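Local coordinates for protein beta-d-glucoside glucohydrolase (Hypocrea jecorina, PDB 3ZZ1) that probably hydrolyses terminal, non-reducing beta-D-glucosyl residues with release of beta-D-glucose, as a secreted glycoside hydrolase family 3 enzyme of cellulose degradation, at residues A[27-30]-A[31-35]; A[176-179]-A[180-184]. All coordinates share one frame; numbering follows the deposited sequence.

Overall arrangement
Two local helix contacts are described, both formed between residues three to five apart in one continuous run. Interaction 1 comes first along the chain and lies at the C-terminal end of helix 25-32 and the turn after it; interaction 2 opens helix 178-194 and falls within the family 3 N-terminal domain, which belongs to the TIM-barrel clan. Their centres are about 34 Å apart and their nearest atoms about 24 Å, so they do not touch. The centre of interaction 1 lies about 30 Å from the centre of the chain, and the contact packs on helices 269-276 and 282-298. Interaction 2, its centre about 20 Å from that of the chain, faces helix 216-226 and strand 678-680, thereby joining the N-terminal domain to the fibronectin type III-like domain.

Interaction 1 of 2, residues A[27-30]-A[31-35]; sequences DKVG and IVSGV
The carbonyl oxygen of Val-29 receives two donors from Ser-33: the hydroxyl, with Ser-33 OG 2.6 Å from Val-29 O, and more weakly the backbone, with Ser-33 N 3.1 Å from Val-29 O at an N-H...O angle of only 120°. The hydroxyl comes in 22° off the carbonyl plane. It is brought there by chi1 of -47°, which sets OG beside the serine's own backbone N; the same turn leaves Ser-33 OG 3.7 Å from Val-29 CG1, so a methyl flanks the bond. Ser-33 OG also accepts from Gly-268 N, and this buried hydroxyl therefore bridges the helix end to a neighbouring segment. Ser-33 is the first residue to leave helical phi/psi, and the arrangement is a C-terminal helix end in which a serine side chain reinforces the last i to i+4 bond. Just before it, Ile-31 N is shared between Asp-27 O, 3.1 Å away, and, weakly, Lys-28 O, which Val-32 N meets at 3.3 Å. Ile-31 CG1 lies 3.3 Å from Asp-27 O, and Val-32 CG1 3.4 Å from Lys-28 O. Ile-31 and Val-32 both rest on Ile-292 of helix 282-298, while Lys-28 forms a salt bridge with Asp-286 and Asp-27 one with Lys-51.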
loop_
_atom_site.group_PDB
_atom_site.type_symbol
_atom_site.label_atom_id
_atom_site.label_comp_id
_atom_site.label_asym_id
_atom_site.label_seq_id
_atom_site.Cartn_x
_atom_site.Cartn_y
_atom_site.Cartn_z
ATOM N N ASP A 27 -26.510 -15.456 20.079
ATOM C CA ASP A 27 -25.060 -15.618 20.076
ATOM C C ASP A 27 -24.496 -15.240 18.711
ATOM O O ASP A 27 -23.599 -14.407 18.610
ATOM C CB ASP A 27 -24.679 -17.068 20.382
ATOM C CG ASP A 27 -24.919 -17.454 21.826
ATOM O OD1 ASP A 27 -24.645 -16.636 22.728
ATOM O OD2 ASP A 27 -25.359 -18.599 22.053
ATOM N N LYS A 28 -25.059 -15.851 17.670
ATOM C CA LYS A 28 -24.581 -15.721 16.295
ATOM C C LYS A 28 -24.763 -14.310 15.754
ATOM O O LYS A 28 -23.879 -13.780 15.071
ATOM C CB LYS A 28 -25.297 -16.737 15.395
ATOM C CG LYS A 28 -24.939 -18.186 15.697
ATOM C CD LYS A 28 -25.980 -19.143 15.139
ATOM C CE LYS A 28 -25.741 -20.557 15.628
ATOM N NZ LYS A 28 -26.623 -21.531 14.940
ATOM N N VAL A 29 -25.911 -13.709 16.063
ATOM C CA VAL A 29 -26.222 -12.344 15.640
ATOM C C VAL A 29 -25.278 -11.342 16.312
ATOM O O VAL A 29 -24.866 -10.365 15.695
ATOM C CB VAL A 29 -27.717 -11.992 15.882
ATOM C CG1 VAL A 29 -27.970 -10.499 15.744
ATOM C CG2 VAL A 29 -28.606 -12.764 14.908
ATOM N N GLY A 30 -24.925 -11.610 17.565
ATOM C CA GLY A 30 -23.981 -10.771 18.306
ATOM C C GLY A 30 -22.565 -10.826 17.748
ATOM O O GLY A 30 -21.831 -9.837 17.805
ATOM N N ILE A 31 -22.188 -11.984 17.209
ATOM C CA ILE A 31 -20.864 -12.188 16.615
ATOM C C ILE A 31 -20.691 -11.428 15.290
ATOM O O ILE A 31 -19.605 -10.915 14.998
ATOM C CB ILE A 31 -20.555 -13.710 16.443
ATOM C CG1 ILE A 31 -20.415 -14.379 17.823
ATOM C CG2 ILE A 31 -19.284 -13.938 15.609
ATOM C CD1 ILE A 31 -20.225 -15.889 17.788
ATOM N N VAL A 32 -21.764 -11.341 14.508
ATOM C CA VAL A 32 -21.707 -10.737 13.175
ATOM C C VAL A 32 -22.117 -9.259 13.140
ATOM O O VAL A 32 -21.918 -8.587 12.127
ATOM C CB VAL A 32 -22.556 -11.538 12.145
ATOM C CG1 VAL A 32 -22.209 -13.022 12.206
ATOM C CG2 VAL A 32 -24.041 -11.326 12.375
ATOM N N SER A 33 -22.684 -8.762 14.239
ATOM C CA SER A 33 -23.218 -7.402 14.282
ATOM C C SER A 33 -22.396 -6.500 15.195
ATOM O O SER A 33 -22.274 -6.765 16.393
ATOM C CB SER A 33 -24.680 -7.410 14.745
ATOM O OG SER A 33 -25.437 -8.389 14.058
ATOM N N GLY A 34 -21.835 -5.438 14.619
ATOM C CA GLY A 34 -21.156 -4.398 15.390
ATOM C C GLY A 34 -22.098 -3.707 16.367
ATOM O O GLY A 34 -23.280 -3.503 16.068
ATOM N N VAL A 35 -21.570 -3.346 17.536
ATOM C CA VAL A 35 -22.393 -2.785 18.618
ATOM C C VAL A 35 -22.914 -1.374 18.327
ATOM O O VAL A 35 -23.867 -0.914 18.962
ATOM C CB VAL A 35 -21.668 -2.822 19.994
ATOM C CG1 VAL A 35 -21.519 -4.259 20.480
ATOM C CG2 VAL A 35 -20.309 -2.123 19.929
#

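Interaction 2 of 2, residues A[176-179]-A[180-184]; sequences PDDR and TLHEL
Arg-179 and Glu-183 run side by side, one turn apart, and join in a side-on salt bridge. Arg-179 NE lies 2.7 Å from Glu-183 OE1 with a nearly straight N-H...O angle of 175°, in the guanidinium plane but above the carboxylate plane; Arg-179 NH2 reaches the syn lone pair of Glu-183 OE2 at 3.1 Å. The two groups are twisted 49° apart, with arginine CG anti to the backbone N (chi1 -172°) and the chain extended to NE. This side is tightly packed: Glu-183 is buried, and both side chains touch Tyr-678, Arg-179 also Leu-555 and Pro-644. A leucine in place of Arg-179 would probably leave the Glu-183 carboxylate without its counter-charge and Arg-645 O without the NH1 donor. His-182 stacks on Trp-679 and bonds Tyr-217 OH; Asp-178 O lies at its ring edge, and Asp-178 OD2 bonds Trp-679 NE1. Pro-176 CB packs 3.9 Å from Thr-180 CG2. The solvent side is the exposed Asp-177 carboxylate, its CG between the backbone N and the carbonyl carbon: Asp-177 OD1 receives Thr-180 OG1 at 2.6 Å, and Thr-180 N meets Asp-177 OD2 from above its plane at 3.0 Å. Asp-177 is thus the N-cap of helix 178-194, whose first turn docks the N-terminal domain on strand 678-680.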
loop_
_atom_site.group_PDB
_atom_site.type_symbol
_atom_site.label_atom_id
_atom_site.label_comp_id
_atom_site.label_asym_id
_atom_site.label_seq_id
_atom_site.Cartn_x
_atom_site.Cartn_y
_atom_site.Cartn_z
ATOM N N PRO A 176 -15.679 -1.684 -14.591
ATOM C CA PRO A 176 -14.756 -2.246 -15.580
ATOM C C PRO A 176 -15.289 -3.536 -16.190
ATOM O O PRO A 176 -16.206 -4.146 -15.634
ATOM C CB PRO A 176 -13.506 -2.558 -14.750
ATOM C CG PRO A 176 -14.039 -2.857 -13.402
ATOM C CD PRO A 176 -15.204 -1.917 -13.215
ATOM N N ASP A 177 -14.708 -3.943 -17.317
ATOM C CA ASP A 177 -14.957 -5.271 -17.885
ATOM C C ASP A 177 -14.457 -6.358 -16.928
ATOM O O ASP A 177 -13.679 -6.081 -16.002
ATOM C CB ASP A 177 -14.285 -5.416 -19.258
ATOM C CG ASP A 177 -12.770 -5.291 -19.184
ATOM O OD1 ASP A 177 -12.258 -4.156 -19.184
ATOM O OD2 ASP A 177 -12.086 -6.324 -19.106
ATOM N N ASP A 178 -14.901 -7.590 -17.159
ATOM C CA ASP A 178 -14.580 -8.711 -16.280
ATOM C C ASP A 178 -13.077 -8.984 -16.167
ATOM O O ASP A 178 -12.564 -9.166 -15.060
ATOM C CB ASP A 178 -15.317 -9.973 -16.730
ATOM C CG ASP A 178 -15.060 -11.153 -15.818
ATOM O OD1 ASP A 178 -15.628 -11.185 -14.708
ATOM O OD2 ASP A 178 -14.285 -12.050 -16.213
ATOM N N ARG A 179 -12.375 -9.010 -17.299
ATOM C CA ARG A 179 -10.940 -9.290 -17.285
ATOM C C ARG A 179 -10.171 -8.255 -16.465
ATOM O O ARG A 179 -9.284 -8.620 -15.693
ATOM C CB ARG A 179 -10.356 -9.414 -18.698
ATOM C CG ARG A 179 -8.907 -9.901 -18.698
ATOM C CD ARG A 179 -8.336 -10.052 -20.096
ATOM N NE ARG A 179 -6.881 -10.191 -20.043
ATOM C CZ ARG A 179 -6.051 -9.893 -21.039
ATOM N NH1 ARG A 179 -6.519 -9.433 -22.195
ATOM N NH2 ARG A 179 -4.743 -10.046 -20.872
ATOM N N THR A 180 -10.526 -6.981 -16.624
ATOM C CA THR A 180 -9.908 -5.895 -15.864
ATOM C C THR A 180 -10.146 -6.064 -14.365
ATOM O O THR A 180 -9.220 -5.913 -13.562
ATOM C CB THR A 180 -10.421 -4.509 -16.323
ATOM O OG1 THR A 180 -10.125 -4.329 -17.711
ATOM C CG2 THR A 180 -9.755 -3.385 -15.533
ATOM N N LEU A 181 -11.388 -6.379 -13.997
ATOM C CA LEU A 181 -11.741 -6.604 -12.603
ATOM C C LEU A 181 -10.847 -7.670 -11.971
ATOM O O LEU A 181 -10.325 -7.467 -10.876
ATOM C CB LEU A 181 -13.226 -6.977 -12.457
ATOM C CG LEU A 181 -13.719 -7.409 -11.064
ATOM C CD1 LEU A 181 -13.583 -6.282 -10.050
ATOM C CD2 LEU A 181 -15.153 -7.903 -11.110
ATOM N N HIS A 182 -10.657 -8.779 -12.686
ATOM C CA HIS A 182 -9.932 -9.943 -12.171
ATOM C C HIS A 182 -8.413 -9.808 -12.250
ATOM O O HIS A 182 -7.708 -10.103 -11.285
ATOM C CB HIS A 182 -10.343 -11.197 -12.936
ATOM C CG HIS A 182 -11.674 -11.744 -12.534
ATOM N ND1 HIS A 182 -11.825 -12.663 -11.518
ATOM C CD2 HIS A 182 -12.917 -11.514 -13.021
ATOM C CE1 HIS A 182 -13.103 -12.964 -11.385
ATOM N NE2 HIS A 182 -13.787 -12.289 -12.291
ATOM N N GLU A 183 -7.925 -9.382 -13.411
ATOM C CA GLU A 183 -6.507 -9.465 -13.748
ATOM C C GLU A 183 -5.676 -8.303 -13.195
ATOM O O GLU A 183 -4.463 -8.433 -13.006
ATOM C CB GLU A 183 -6.345 -9.565 -15.266
ATOM C CG GLU A 183 -4.953 -9.931 -15.737
ATOM C CD GLU A 183 -4.914 -10.235 -17.218
ATOM O OE1 GLU A 183 -5.809 -10.970 -17.704
ATOM O OE2 GLU A 183 -3.989 -9.743 -17.896
ATOM N N LEU A 184 -6.331 -7.176 -12.946
ATOM C CA LEU A 184 -5.649 -5.999 -12.417
ATOM C C LEU A 184 -6.010 -5.756 -10.954
ATOM O O LEU A 184 -5.150 -5.820 -10.072
ATOM C CB LEU A 184 -5.960 -4.761 -13.277
ATOM C CG LEU A 184 -5.269 -3.427 -12.945
ATOM C CD1 LEU A 184 -3.759 -3.557 -12.848
ATOM C CD2 LEU A 184 -5.630 -2.364 -13.964
#